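Local atomic coordinates of siderophore-interacting protein (Aeromonas hydrophila, PDB entry 6K2L), a protein that binds flavin-adenine dinucleotide and probably reduces ferric siderophores so that their iron is released inside the cell. Residues V7-H17 with I28-P39; S137-L148 with A162-P171. The protein carries 1 engineered substitution. All coordinates share one frame; numbering follows the deposited sequence.

Contact 1 of 2, residues V7-H17 with I28-P39; sequences VNRPRLLTVKH and ICLTSPELADYP
The carboxylate of Asp37 is gripped by two arginines at once: NH2 of Arg11 donates to OD1 at 2.8 Å, and NH1 of Arg9 to OD2 at 3.1 Å. This salt-bridge network sits at the open end of the beta hairpin formed by strands 11-20 and 25-31, two neighbouring strands of the FAD-binding domain's antiparallel barrel. Arg11 reaches OD1 from above the carboxylate plane, whereas Arg9 meets OD2 on the syn side, somewhat out of that plane. The two guanidinium groups turn faces toward each other, offset and inclined, with Arg9 CZ and Arg11 CZ 4.0 Å apart. Glu34 supplies the second acid, its OE2 taking NE of Arg9 on the anti lone pair at 3.2 Å. Arg9 NH1 also donates to Pro6 O. Arg11 NE points at the backbone O of Glu34, modelled at a doubtful 2.5 Å, and NH1 donates to Val7 O. The partners of all three nitrogens lie close to its plane, which would hold the Arg11 guanidinium against rotation; CD1 of Tyr38 rests on the face turned away from Arg9. The hydroxyl of Tyr38 goes on to Ser124 O.

Leu13 packs CD2 against CD2 of Leu35 (3.7 Å), and Val15 CG2 touches both Ile28 CG2 and Leu30 CD2. The strands pair antiparallel: Thr14 and Thr31 exchange two backbone hydrogen bonds, with Val15 and Leu30 the non-hydrogen-bonded pair beside them. Next comes a classic beta bulge, in which Lys16 and His17 both face Cys29; Lys16 N donates to Cys29 O, and Cys29 N to His17 O. The His17 ring turns back over Cys29, chi1 54° setting CG between the backbone N and carbonyl carbon, and receives Cys29 CB on one face in a CH-pi contact, 3.7 Å from CB to the ring centroid.

Contact 2 of 2, residues S137-L148 with A162-P171; sequences SHYYMVGDLTAL and ARGHIALLVP. With FAD (flavin-adenine dinucleotide), chain C.
Strands 138-144 and 163-170 are the two strands of a right-handed beta-alpha-beta crossover, joined through helix 148-155 and running side by side, 5° from exactly parallel. Backbone bonds alternate between them from Arg163 N to Ser137 O up to Leu169 N to Gly143 O, the latter at 2.9 Å. At Gly164 the chains come close, its CA 3.0 Å from Tyr139 O; a side chain could not fit here, and the backbone angles themselves call for glycine.

Tyr140 and His165 extend the same way from the sheet and meet edge against edge, CE1 of the tyrosine 3.4 Å from CD2 of the histidine, with ring planes 24° apart. The tyrosine hydroxyl accepts from Glu210 N. On the face carrying Tyr139, Ala162 CB sits at the ring edge, against CE2, and Met141 CB lies 3.9 Å from Ile166 CG1.

Both are inner strands of the parallel sheet in the NAD-ferredoxin-like domain, with strand 214-218 beyond 138-144 and strand 185-191 beyond 163-170. Beyond Asp144, Leu145 lays CD2 on Val170 CG1 and CD1 on Pro171 CD, while Leu148, at the helix start, meets Leu168 methyl to methyl, CD1 to CD1 at 3.5 Å. Asp144 folds the intervening turn: chi1 of 60° swings the carboxylate back over its own main chain, where OD1 accepts from Thr146 N, an Asx turn, and OD2 is bound by Glu221 N and Trp249 NE1. The turn presents Thr146 to the FAD, its CG2 3.3 Å from N6A of the adenine and its CB 3.6 Å from flavin N1.

Contact 1 and contact 2 belong to the two halves of the protein, the FAD-binding barrel and the parallel-sheet domain, and lie on opposite sides of the chain's centre. Their centres are 28 Å apart and their nearest atoms about 12 Å, so they do not touch, and along the chain contact 1 closes before contact 2 opens. FAD lies between the two domains. Contact 2 reaches it directly through Thr146, a residue of the FAD pocket, whereas in contact 1 the side chain of Ile28 stays about 10 Å from the cofactor. Arg81, Thr82, Thr84 and Ala100 of other barrel strands hydrogen-bond FAD, as do Arg250 and Glu255 near the C-terminus.

Contact 1 of 2, residues V7-H17 with I28-P39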
loop_
_atom_site.group_PDB
_atom_site.type_symbol
_atom_site.label_atom_id
_atom_site.label_comp_id
_atom_site.label_asym_id
_atom_site.label_seq_id
_atom_site.Cartn_x
_atom_site.Cartn_y
_atom_site.Cartn_z
ATOM N N VAL A 7 -12.298 -5.157 -16.049
ATOM C CA VAL A 7 -11.724 -4.957 -14.724
ATOM C C VAL A 7 -11.523 -3.487 -14.387
ATOM O O VAL A 7 -11.260 -3.153 -13.224
ATOM C CB VAL A 7 -10.401 -5.753 -14.655
ATOM C CG1 VAL A 7 -9.236 -4.930 -15.213
ATOM C CG2 VAL A 7 -10.116 -6.244 -13.235
ATOM N N ASN A 8 -11.626 -2.593 -15.371
ATOM C CA ASN A 8 -11.524 -1.158 -15.132
ATOM C C ASN A 8 -12.839 -0.433 -15.409
ATOM O O ASN A 8 -12.858 0.800 -15.498
ATOM C CB ASN A 8 -10.388 -0.558 -15.967
ATOM C CG ASN A 8 -9.046 -0.640 -15.257
ATOM O OD1 ASN A 8 -8.424 -1.706 -15.222
ATOM N ND2 ASN A 8 -8.590 0.485 -14.682
ATOM N N ARG A 9 -13.941 -1.176 -15.538
ATOM C CA ARG A 9 -15.255 -0.570 -15.701
ATOM C C ARG A 9 -15.552 0.415 -14.562
ATOM O O ARG A 9 -15.053 0.271 -13.436
ATOM C CB ARG A 9 -16.335 -1.655 -15.740
ATOM C CG ARG A 9 -16.607 -2.282 -14.380
ATOM C CD ARG A 9 -17.329 -3.606 -14.454
ATOM N NE ARG A 9 -17.537 -4.192 -13.127
ATOM C CZ ARG A 9 -16.673 -4.995 -12.507
ATOM N NH1 ARG A 9 -15.524 -5.304 -13.082
ATOM N NH2 ARG A 9 -16.950 -5.480 -11.296
ATOM N N PRO A 10 -16.365 1.429 -14.829
ATOM C CA PRO A 10 -16.836 2.278 -13.733
ATOM C C PRO A 10 -17.718 1.460 -12.805
ATOM O O PRO A 10 -18.498 0.617 -13.250
ATOM C CB PRO A 10 -17.621 3.395 -14.440
ATOM C CG PRO A 10 -17.935 2.861 -15.795
ATOM C CD PRO A 10 -16.866 1.868 -16.144
ATOM N N ARG A 11 -17.567 1.695 -11.505
ATOM C CA ARG A 11 -18.365 1.003 -10.502
ATOM C C ARG A 11 -19.142 2.002 -9.659
ATOM O O ARG A 11 -18.637 3.081 -9.330
ATOM C CB ARG A 11 -17.498 0.145 -9.590
ATOM C CG ARG A 11 -16.759 -0.933 -10.299
ATOM C CD ARG A 11 -15.497 -1.157 -9.572
ATOM N NE ARG A 11 -14.939 -2.496 -9.760
ATOM C CZ ARG A 11 -13.992 -2.775 -10.645
ATOM N NH1 ARG A 11 -13.530 -1.802 -11.435
ATOM N NH2 ARG A 11 -13.504 -4.013 -10.725
ATOM N N LEU A 12 -20.370 1.633 -9.322
ATOM C CA LEU A 12 -21.201 2.433 -8.439
ATOM C C LEU A 12 -21.044 1.880 -7.035
ATOM O O LEU A 12 -21.359 0.712 -6.797
ATOM C CB LEU A 12 -22.665 2.401 -8.872
ATOM C CG LEU A 12 -23.528 3.532 -8.297
ATOM C CD1 LEU A 12 -23.137 4.902 -8.887
ATOM C CD2 LEU A 12 -25.023 3.239 -8.517
ATOM N N LEU A 13 -20.518 2.693 -6.124
ATOM C CA LEU A 13 -20.305 2.274 -4.749
ATOM C C LEU A 13 -21.288 2.992 -3.843
ATOM O O LEU A 13 -21.860 4.030 -4.205
ATOM C CB LEU A 13 -18.869 2.550 -4.285
ATOM C CG LEU A 13 -17.775 2.307 -5.332
ATOM C CD1 LEU A 13 -16.423 2.839 -4.884
ATOM C CD2 LEU A 13 -17.697 0.848 -5.621
ATOM N N THR A 14 -21.463 2.425 -2.652
ATOM C CA THR A 14 -22.333 2.975 -1.629
ATOM C C THR A 14 -21.483 3.428 -0.445
ATOM O O THR A 14 -20.473 2.797 -0.108
ATOM C CB THR A 14 -23.371 1.923 -1.201
ATOM O OG1 THR A 14 -24.186 1.561 -2.327
ATOM C CG2 THR A 14 -24.268 2.425 -0.067
ATOM N N VAL A 15 -21.883 4.526 0.186
ATOM C CA VAL A 15 -21.161 4.974 1.369
ATOM C C VAL A 15 -21.490 4.032 2.528
ATOM O O VAL A 15 -22.655 3.809 2.863
ATOM C CB VAL A 15 -21.516 6.431 1.711
ATOM C CG1 VAL A 15 -20.841 6.841 3.025
ATOM C CG2 VAL A 15 -21.146 7.362 0.564
ATOM N N LYS A 16 -20.466 3.452 3.132
ATOM C CA LYS A 16 -20.603 2.620 4.313
ATOM C C LYS A 16 -20.574 3.462 5.580
ATOM O O LYS A 16 -21.476 3.357 6.414
ATOM C CB LYS A 16 -19.480 1.576 4.340
ATOM C CG LYS A 16 -19.727 0.379 5.214
ATOM C CD LYS A 16 -18.794 -0.742 4.827
ATOM C CE LYS A 16 -17.931 -1.165 5.990
ATOM N NZ LYS A 16 -18.489 -2.351 6.702
ATOM N N HIS A 17 -19.554 4.307 5.734
ATOM C CA HIS A 17 -19.454 5.184 6.891
ATOM C C HIS A 17 -18.523 6.348 6.590
ATOM O O HIS A 17 -17.702 6.302 5.673
ATOM C CB HIS A 17 -18.953 4.449 8.131
ATOM C CG HIS A 17 -17.665 3.716 7.920
ATOM N ND1 HIS A 17 -16.438 4.348 7.931
ATOM C CD2 HIS A 17 -17.414 2.401 7.697
ATOM C CE1 HIS A 17 -15.486 3.451 7.739
ATOM N NE2 HIS A 17 -16.050 2.264 7.588
ATOM N N ILE A 28 -14.469 9.289 3.639
ATOM C CA ILE A 28 -15.681 8.594 3.246
ATOM C C ILE A 28 -15.284 7.203 2.785
ATOM O O ILE A 28 -14.401 7.045 1.933
ATOM C CB ILE A 28 -16.425 9.359 2.148
ATOM C CG1 ILE A 28 -16.928 10.700 2.701
ATOM C CG2 ILE A 28 -17.513 8.506 1.608
ATOM C CD1 ILE A 28 -17.463 11.659 1.623
ATOM N N CYS A 29 -15.884 6.193 3.392
ATOM C CA CYS A 29 -15.549 4.810 3.105
ATOM C C CYS A 29 -16.651 4.211 2.253
ATOM O O CYS A 29 -17.816 4.203 2.650
ATOM C CB CYS A 29 -15.379 4.014 4.391
ATOM S SG CYS A 29 -15.325 2.252 4.054
ATOM N N LEU A 30 -16.286 3.722 1.088
ATOM C CA LEU A 30 -17.226 3.272 0.089
ATOM C C LEU A 30 -17.069 1.774 -0.085
ATOM O O LEU A 30 -15.979 1.222 0.072
ATOM C CB LEU A 30 -16.986 3.991 -1.223
ATOM C CG LEU A 30 -17.205 5.502 -1.107
ATOM C CD1 LEU A 30 -16.172 6.209 -1.935
ATOM C CD2 LEU A 30 -18.566 5.826 -1.602
ATOM N N THR A 31 -18.174 1.110 -0.372
ATOM C CA THR A 31 -18.162 -0.332 -0.481
ATOM C C THR A 31 -19.080 -0.762 -1.607
ATOM O O THR A 31 -20.039 -0.064 -1.946
ATOM C CB THR A 31 -18.587 -1.001 0.834
ATOM O OG1 THR A 31 -18.578 -2.424 0.657
ATOM C CG2 THR A 31 -19.985 -0.535 1.287
ATOM N N SER A 32 -18.762 -1.920 -2.178
ATOM C CA SER A 32 -19.515 -2.619 -3.214
ATOM C C SER A 32 -18.913 -3.998 -3.422
ATOM O O SER A 32 -17.683 -4.168 -3.322
ATOM C CB SER A 32 -19.499 -1.875 -4.548
ATOM O OG SER A 32 -20.581 -2.277 -5.383
ATOM N N PRO A 33 -19.739 -5.010 -3.697
ATOM C CA PRO A 33 -19.194 -6.300 -4.146
ATOM C C PRO A 33 -18.440 -6.199 -5.461
ATOM O O PRO A 33 -17.608 -7.067 -5.750
ATOM C CB PRO A 33 -20.446 -7.179 -4.266
ATOM C CG PRO A 33 -21.406 -6.561 -3.260
ATOM C CD PRO A 33 -21.182 -5.086 -3.413
ATOM N N GLU A 34 -18.682 -5.153 -6.245
ATOM C CA GLU A 34 -17.892 -4.864 -7.434
ATOM C C GLU A 34 -16.445 -4.455 -7.128
ATOM O O GLU A 34 -15.672 -4.231 -8.069
ATOM C CB GLU A 34 -18.574 -3.744 -8.214
ATOM C CG GLU A 34 -19.459 -4.206 -9.341
ATOM C CD GLU A 34 -20.054 -3.032 -10.079
ATOM O OE1 GLU A 34 -20.841 -2.271 -9.452
ATOM O OE2 GLU A 34 -19.705 -2.852 -11.271
ATOM N N LEU A 35 -16.065 -4.310 -5.853
ATOM C CA LEU A 35 -14.685 -3.972 -5.517
ATOM C C LEU A 35 -13.774 -5.195 -5.456
ATOM O O LEU A 35 -12.555 -5.029 -5.336
ATOM C CB LEU A 35 -14.633 -3.226 -4.179
ATOM C CG LEU A 35 -15.197 -1.803 -4.263
ATOM C CD1 LEU A 35 -15.044 -1.082 -2.942
ATOM C CD2 LEU A 35 -14.526 -1.048 -5.412
ATOM N N ALA A 36 -14.334 -6.404 -5.573
ATOM C CA ALA A 36 -13.562 -7.628 -5.390
ATOM C C ALA A 36 -12.467 -7.788 -6.448
ATOM O O ALA A 36 -11.369 -8.262 -6.143
ATOM C CB ALA A 36 -14.507 -8.829 -5.401
ATOM N N ASP A 37 -12.728 -7.395 -7.689
ATOM C CA ASP A 37 -11.702 -7.468 -8.724
ATOM C C ASP A 37 -11.056 -6.110 -9.017
ATOM O O ASP A 37 -10.359 -5.966 -10.031
ATOM C CB ASP A 37 -12.291 -8.050 -10.007
ATOM C CG ASP A 37 -13.537 -7.337 -10.424
ATOM O OD1 ASP A 37 -13.987 -6.496 -9.626
ATOM O OD2 ASP A 37 -14.073 -7.608 -11.522
ATOM N N TYR A 38 -11.278 -5.121 -8.166
ATOM C CA TYR A 38 -10.707 -3.800 -8.392
ATOM C C TYR A 38 -9.188 -3.879 -8.295
ATOM O O TYR A 38 -8.671 -4.485 -7.350
ATOM C CB TYR A 38 -11.259 -2.805 -7.365
ATOM C CG TYR A 38 -11.035 -1.354 -7.731
ATOM C CD1 TYR A 38 -11.884 -0.699 -8.606
ATOM C CD2 TYR A 38 -9.975 -0.638 -7.191
ATOM C CE1 TYR A 38 -11.676 0.627 -8.936
ATOM C CE2 TYR A 38 -9.759 0.672 -7.514
ATOM C CZ TYR A 38 -10.610 1.305 -8.384
ATOM O OH TYR A 38 -10.392 2.619 -8.734
ATOM N N PRO A 39 -8.447 -3.292 -9.241
ATOM C CA PRO A 39 -6.975 -3.335 -9.185
ATOM C C PRO A 39 -6.389 -2.757 -7.897
ATOM O O PRO A 39 -7.012 -1.958 -7.192
ATOM C CB PRO A 39 -6.555 -2.499 -10.392
ATOM C CG PRO A 39 -7.710 -2.577 -11.323
ATOM C CD PRO A 39 -8.945 -2.711 -10.499
#

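Contact 2 of 2, residues S137-L148 with A162-P171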
loop_
_atom_site.group_PDB
_atom_site.type_symbol
_atom_site.label_atom_id
_atom_site.label_comp_id
_atom_site.label_asym_id
_atom_site.label_seq_id
_atom_site.Cartn_x
_atom_site.Cartn_y
_atom_site.Cartn_z
ATOM N N SER A 137 16.061 7.390 -2.066
ATOM C CA SER A 137 16.542 7.511 -0.709
ATOM C C SER A 137 16.126 8.824 -0.062
ATOM O O SER A 137 15.960 8.870 1.162
ATOM C CB SER A 137 18.066 7.355 -0.680
ATOM O OG SER A 137 18.701 8.608 -0.772
ATOM N N HIS A 138 15.916 9.872 -0.852
ATOM C CA HIS A 138 15.465 11.162 -0.359
ATOM C C HIS A 138 14.109 11.502 -0.972
ATOM O O HIS A 138 13.855 11.212 -2.145
ATOM C CB HIS A 138 16.505 12.220 -0.678
ATOM C CG HIS A 138 17.753 12.074 0.136
ATOM N ND1 HIS A 138 18.774 11.213 -0.216
ATOM C CD2 HIS A 138 18.141 12.668 1.291
ATOM C CE1 HIS A 138 19.724 11.267 0.698
ATOM N NE2 HIS A 138 19.372 12.152 1.616
ATOM N N TYR A 139 13.230 12.093 -0.166
ATOM C CA TYR A 139 11.871 12.439 -0.579
ATOM C C TYR A 139 11.549 13.873 -0.170
ATOM O O TYR A 139 11.673 14.237 1.004
ATOM C CB TYR A 139 10.850 11.495 0.043
ATOM C CG TYR A 139 10.878 10.103 -0.499
ATOM C CD1 TYR A 139 10.306 9.803 -1.729
ATOM C CD2 TYR A 139 11.460 9.073 0.238
ATOM C CE1 TYR A 139 10.327 8.520 -2.221
ATOM C CE2 TYR A 139 11.506 7.771 -0.239
ATOM C CZ TYR A 139 10.935 7.491 -1.467
ATOM O OH TYR A 139 10.952 6.185 -1.933
ATOM N N TYR A 140 11.109 14.679 -1.122
ATOM C CA TYR A 140 10.803 16.083 -0.859
ATOM C C TYR A 140 9.417 16.369 -1.400
ATOM O O TYR A 140 9.227 16.388 -2.622
ATOM C CB TYR A 140 11.827 17.006 -1.511
ATOM C CG TYR A 140 13.237 16.685 -1.124
ATOM C CD1 TYR A 140 13.750 17.083 0.106
ATOM C CD2 TYR A 140 14.051 15.956 -1.975
ATOM C CE1 TYR A 140 15.062 16.782 0.463
ATOM C CE2 TYR A 140 15.337 15.651 -1.634
ATOM C CZ TYR A 140 15.842 16.050 -0.418
ATOM O OH TYR A 140 17.135 15.712 -0.132
ATOM N N MET A 141 8.470 16.647 -0.500
ATOM C CA MET A 141 7.059 16.599 -0.829
ATOM C C MET A 141 6.404 17.878 -0.307
ATOM O O MET A 141 6.669 18.290 0.823
ATOM C CB MET A 141 6.453 15.348 -0.192
ATOM C CG MET A 141 6.974 13.998 -0.795
ATOM S SD MET A 141 5.926 12.655 -0.222
ATOM C CE MET A 141 7.120 11.294 0.053
ATOM N N VAL A 142 5.549 18.512 -1.108
ATOM C CA VAL A 142 4.793 19.680 -0.661
ATOM C C VAL A 142 3.343 19.479 -1.074
ATOM O O VAL A 142 3.065 18.886 -2.124
ATOM C CB VAL A 142 5.370 21.010 -1.223
ATOM C CG1 VAL A 142 4.473 22.170 -0.907
ATOM C CG2 VAL A 142 6.784 21.301 -0.673
ATOM N N GLY A 143 2.416 19.925 -0.226
ATOM C CA GLY A 143 1.018 19.914 -0.624
ATOM C C GLY A 143 0.141 20.663 0.359
ATOM O O GLY A 143 0.617 21.274 1.322
ATOM N N ASP A 144 -1.164 20.613 0.092
ATOM C CA ASP A 144 -2.171 21.174 0.972
ATOM C C ASP A 144 -3.123 20.040 1.328
ATOM O O ASP A 144 -2.824 18.875 1.048
ATOM C CB ASP A 144 -2.861 22.388 0.318
ATOM C CG ASP A 144 -3.589 22.045 -1.017
ATOM O OD1 ASP A 144 -4.057 20.896 -1.209
ATOM O OD2 ASP A 144 -3.721 22.948 -1.876
ATOM N N LEU A 145 -4.278 20.373 1.927
ATOM C CA LEU A 145 -5.232 19.326 2.296
ATOM C C LEU A 145 -5.690 18.480 1.107
ATOM O O LEU A 145 -6.057 17.311 1.298
ATOM C CB LEU A 145 -6.463 19.931 2.970
ATOM C CG LEU A 145 -6.250 20.221 4.447
ATOM C CD1 LEU A 145 -7.527 20.745 5.055
ATOM C CD2 LEU A 145 -5.745 18.983 5.165
ATOM N N THR A 146 -5.721 19.032 -0.114
ATOM C CA THR A 146 -6.117 18.194 -1.239
ATOM C C THR A 146 -5.062 17.150 -1.585
ATOM O O THR A 146 -5.400 16.126 -2.191
ATOM C CB THR A 146 -6.410 19.041 -2.466
ATOM O OG1 THR A 146 -5.202 19.637 -2.930
ATOM C CG2 THR A 146 -7.382 20.120 -2.134
ATOM N N ALA A 147 -3.812 17.373 -1.178
ATOM C CA ALA A 147 -2.702 16.469 -1.406
ATOM C C ALA A 147 -2.355 15.653 -0.167
ATOM O O ALA A 147 -1.541 14.738 -0.251
ATOM C CB ALA A 147 -1.468 17.257 -1.864
ATOM N N LEU A 148 -2.950 15.960 0.978
ATOM C CA LEU A 148 -2.648 15.197 2.187
ATOM C C LEU A 148 -3.080 13.733 2.109
ATOM O O LEU A 148 -2.402 12.885 2.713
ATOM C CB LEU A 148 -3.282 15.895 3.398
ATOM C CG LEU A 148 -2.907 15.326 4.759
ATOM C CD1 LEU A 148 -1.402 15.158 4.792
ATOM C CD2 LEU A 148 -3.421 16.169 5.941
ATOM N N ALA A 162 14.106 5.851 4.797
ATOM C CA ALA A 162 13.897 6.962 3.880
ATOM C C ALA A 162 14.185 8.285 4.577
ATOM O O ALA A 162 14.087 8.401 5.804
ATOM C CB ALA A 162 12.474 6.961 3.347
ATOM N N ARG A 163 14.578 9.279 3.788
ATOM C CA ARG A 163 14.920 10.593 4.311
ATOM C C ARG A 163 14.227 11.664 3.485
ATOM O O ARG A 163 13.790 11.424 2.362
ATOM C CB ARG A 163 16.425 10.826 4.295
ATOM C CG ARG A 163 17.160 9.876 5.197
ATOM C CD ARG A 163 18.493 10.440 5.610
ATOM N NE ARG A 163 18.362 11.493 6.620
ATOM C CZ ARG A 163 18.202 11.284 7.928
ATOM N NH1 ARG A 163 18.142 10.042 8.413
ATOM N NH2 ARG A 163 18.116 12.328 8.752
ATOM N N GLY A 164 14.131 12.848 4.042
ATOM C CA GLY A 164 13.675 13.965 3.258
ATOM C C GLY A 164 12.956 14.988 4.102
ATOM O O GLY A 164 13.133 15.075 5.315
ATOM N N HIS A 165 12.129 15.783 3.431
ATOM C CA HIS A 165 11.365 16.836 4.069
ATOM C C HIS A 165 9.997 16.914 3.417
ATOM O O HIS A 165 9.869 16.787 2.191
ATOM C CB HIS A 165 12.063 18.194 3.952
ATOM C CG HIS A 165 13.509 18.182 4.360
ATOM N ND1 HIS A 165 13.918 18.362 5.664
ATOM C CD2 HIS A 165 14.642 18.036 3.630
ATOM C CE1 HIS A 165 15.235 18.321 5.722
ATOM N NE2 HIS A 165 15.700 18.139 4.499
ATOM N N ILE A 166 8.986 17.146 4.248
ATOM C CA ILE A 166 7.613 17.354 3.832
ATOM C C ILE A 166 7.123 18.655 4.461
ATOM O O ILE A 166 7.319 18.885 5.661
ATOM C CB ILE A 166 6.729 16.160 4.252
ATOM C CG1 ILE A 166 7.254 14.889 3.588
ATOM C CG2 ILE A 166 5.258 16.423 3.910
ATOM C CD1 ILE A 166 6.604 13.648 4.077
ATOM N N ALA A 167 6.490 19.513 3.661
ATOM C CA ALA A 167 5.841 20.718 4.177
ATOM C C ALA A 167 4.388 20.738 3.715
ATOM O O ALA A 167 4.114 20.527 2.532
ATOM C CB ALA A 167 6.564 21.980 3.711
ATOM N N LEU A 168 3.453 21.015 4.626
ATOM C CA LEU A 168 2.045 21.103 4.251
ATOM C C LEU A 168 1.440 22.463 4.594
ATOM O O LEU A 168 1.654 22.979 5.688
ATOM C CB LEU A 168 1.254 20.016 4.938
ATOM C CG LEU A 168 1.697 18.581 4.614
ATOM C CD1 LEU A 168 1.002 17.599 5.531
ATOM C CD2 LEU A 168 1.402 18.240 3.167
ATOM N N LEU A 169 0.630 23.020 3.679
ATOM C CA LEU A 169 -0.175 24.222 3.933
ATOM C C LEU A 169 -1.635 23.829 4.202
ATOM O O LEU A 169 -2.294 23.258 3.332
ATOM C CB LEU A 169 -0.087 25.175 2.746
ATOM C CG LEU A 169 -0.717 26.581 2.855
ATOM C CD1 LEU A 169 -0.265 27.314 4.140
ATOM C CD2 LEU A 169 -0.444 27.487 1.607
ATOM N N VAL A 170 -2.133 24.120 5.404
ATOM C CA VAL A 170 -3.527 23.870 5.799
ATOM C C VAL A 170 -4.210 25.203 6.110
ATOM O O VAL A 170 -3.536 26.171 6.510
ATOM C CB VAL A 170 -3.627 22.927 7.017
ATOM C CG1 VAL A 170 -3.164 21.528 6.670
ATOM C CG2 VAL A 170 -2.830 23.470 8.204
ATOM N N PRO A 171 -5.547 25.300 5.975
ATOM C CA PRO A 171 -6.229 26.580 6.231
ATOM C C PRO A 171 -6.438 26.915 7.711
ATOM O O PRO A 171 -6.610 28.090 8.059
ATOM C CB PRO A 171 -7.573 26.393 5.514
ATOM C CG PRO A 171 -7.838 24.937 5.606
ATOM C CD PRO A 171 -6.485 24.275 5.479
HETATM P PA FAD C . -15.025 22.804 -7.821
HETATM O O1A FAD C . -16.413 22.694 -8.367
HETATM O O2A FAD C . -13.909 22.232 -8.706
HETATM O O5B FAD C . -14.533 24.321 -7.527
HETATM C C5B FAD C . -15.367 25.266 -6.823
HETATM C C4B FAD C . -14.558 26.383 -6.194
HETATM O O4B FAD C . -13.957 25.930 -4.960
HETATM C C3B FAD C . -13.413 26.969 -7.016
HETATM O O3B FAD C . -13.297 28.368 -6.765
HETATM C C2B FAD C . -12.194 26.186 -6.508
HETATM O O2B FAD C . -10.948 26.872 -6.612
HETATM C C1B FAD C . -12.541 25.998 -5.035
HETATM N N9A FAD C . -12.039 24.761 -4.489
HETATM C C8A FAD C . -12.028 23.535 -5.104
HETATM N N7A FAD C . -11.544 22.568 -4.359
HETATM C C5A FAD C . -11.228 23.205 -3.167
HETATM C C6A FAD C . -10.678 22.735 -1.960
HETATM N N6A FAD C . -10.369 21.456 -1.742
HETATM N N1A FAD C . -10.477 23.637 -0.966
HETATM C C2A FAD C . -10.803 24.915 -1.183
HETATM N N3A FAD C . -11.340 25.470 -2.278
HETATM C C4A FAD C . -11.532 24.556 -3.233
HETATM N N1 FAD C . -9.081 16.867 -3.612
HETATM C C2 FAD C . -9.458 16.282 -2.436
HETATM O O2 FAD C . -10.197 16.854 -1.631
HETATM N N3 FAD C . -8.997 15.016 -2.115
HETATM C C4 FAD C . -8.161 14.240 -2.881
HETATM O O4 FAD C . -7.825 13.122 -2.490
HETATM C C4X FAD C . -7.776 14.860 -4.136
HETATM N N5 FAD C . -6.976 14.179 -4.950
HETATM C C5X FAD C . -6.607 14.774 -6.131
HETATM C C6 FAD C . -5.752 14.086 -6.981
HETATM C C7 FAD C . -5.323 14.649 -8.181
HETATM C C7M FAD C . -4.414 13.854 -9.084
HETATM C C8 FAD C . -5.793 15.923 -8.555
HETATM C C8M FAD C . -5.391 16.551 -9.867
HETATM C C9 FAD C . -6.663 16.606 -7.711
HETATM C C9A FAD C . -7.064 16.051 -6.504
HETATM N N10 FAD C . -7.912 16.744 -5.616
HETATM C C10 FAD C . -8.280 16.181 -4.410
HETATM C "C1'" FAD C . -8.388 18.100 -5.946
HETATM C "C2'" FAD C . -9.876 18.181 -6.293
HETATM O "O2'" FAD C . -10.155 17.600 -7.570
HETATM C "C3'" FAD C . -10.291 19.655 -6.295
HETATM O "O3'" FAD C . -10.331 20.112 -4.945
HETATM C "C4'" FAD C . -11.638 19.938 -6.958
HETATM O "O4'" FAD C . -11.646 21.295 -7.410
HETATM C "C5'" FAD C . -12.789 19.662 -6.015
HETATM O "O5'" FAD C . -14.029 19.777 -6.736
HETATM P P FAD C . -15.270 20.536 -6.125
HETATM O O1P FAD C . -16.475 20.116 -6.977
HETATM O O2P FAD C . -15.413 20.307 -4.688
HETATM O O3P FAD C . -14.938 22.074 -6.410
#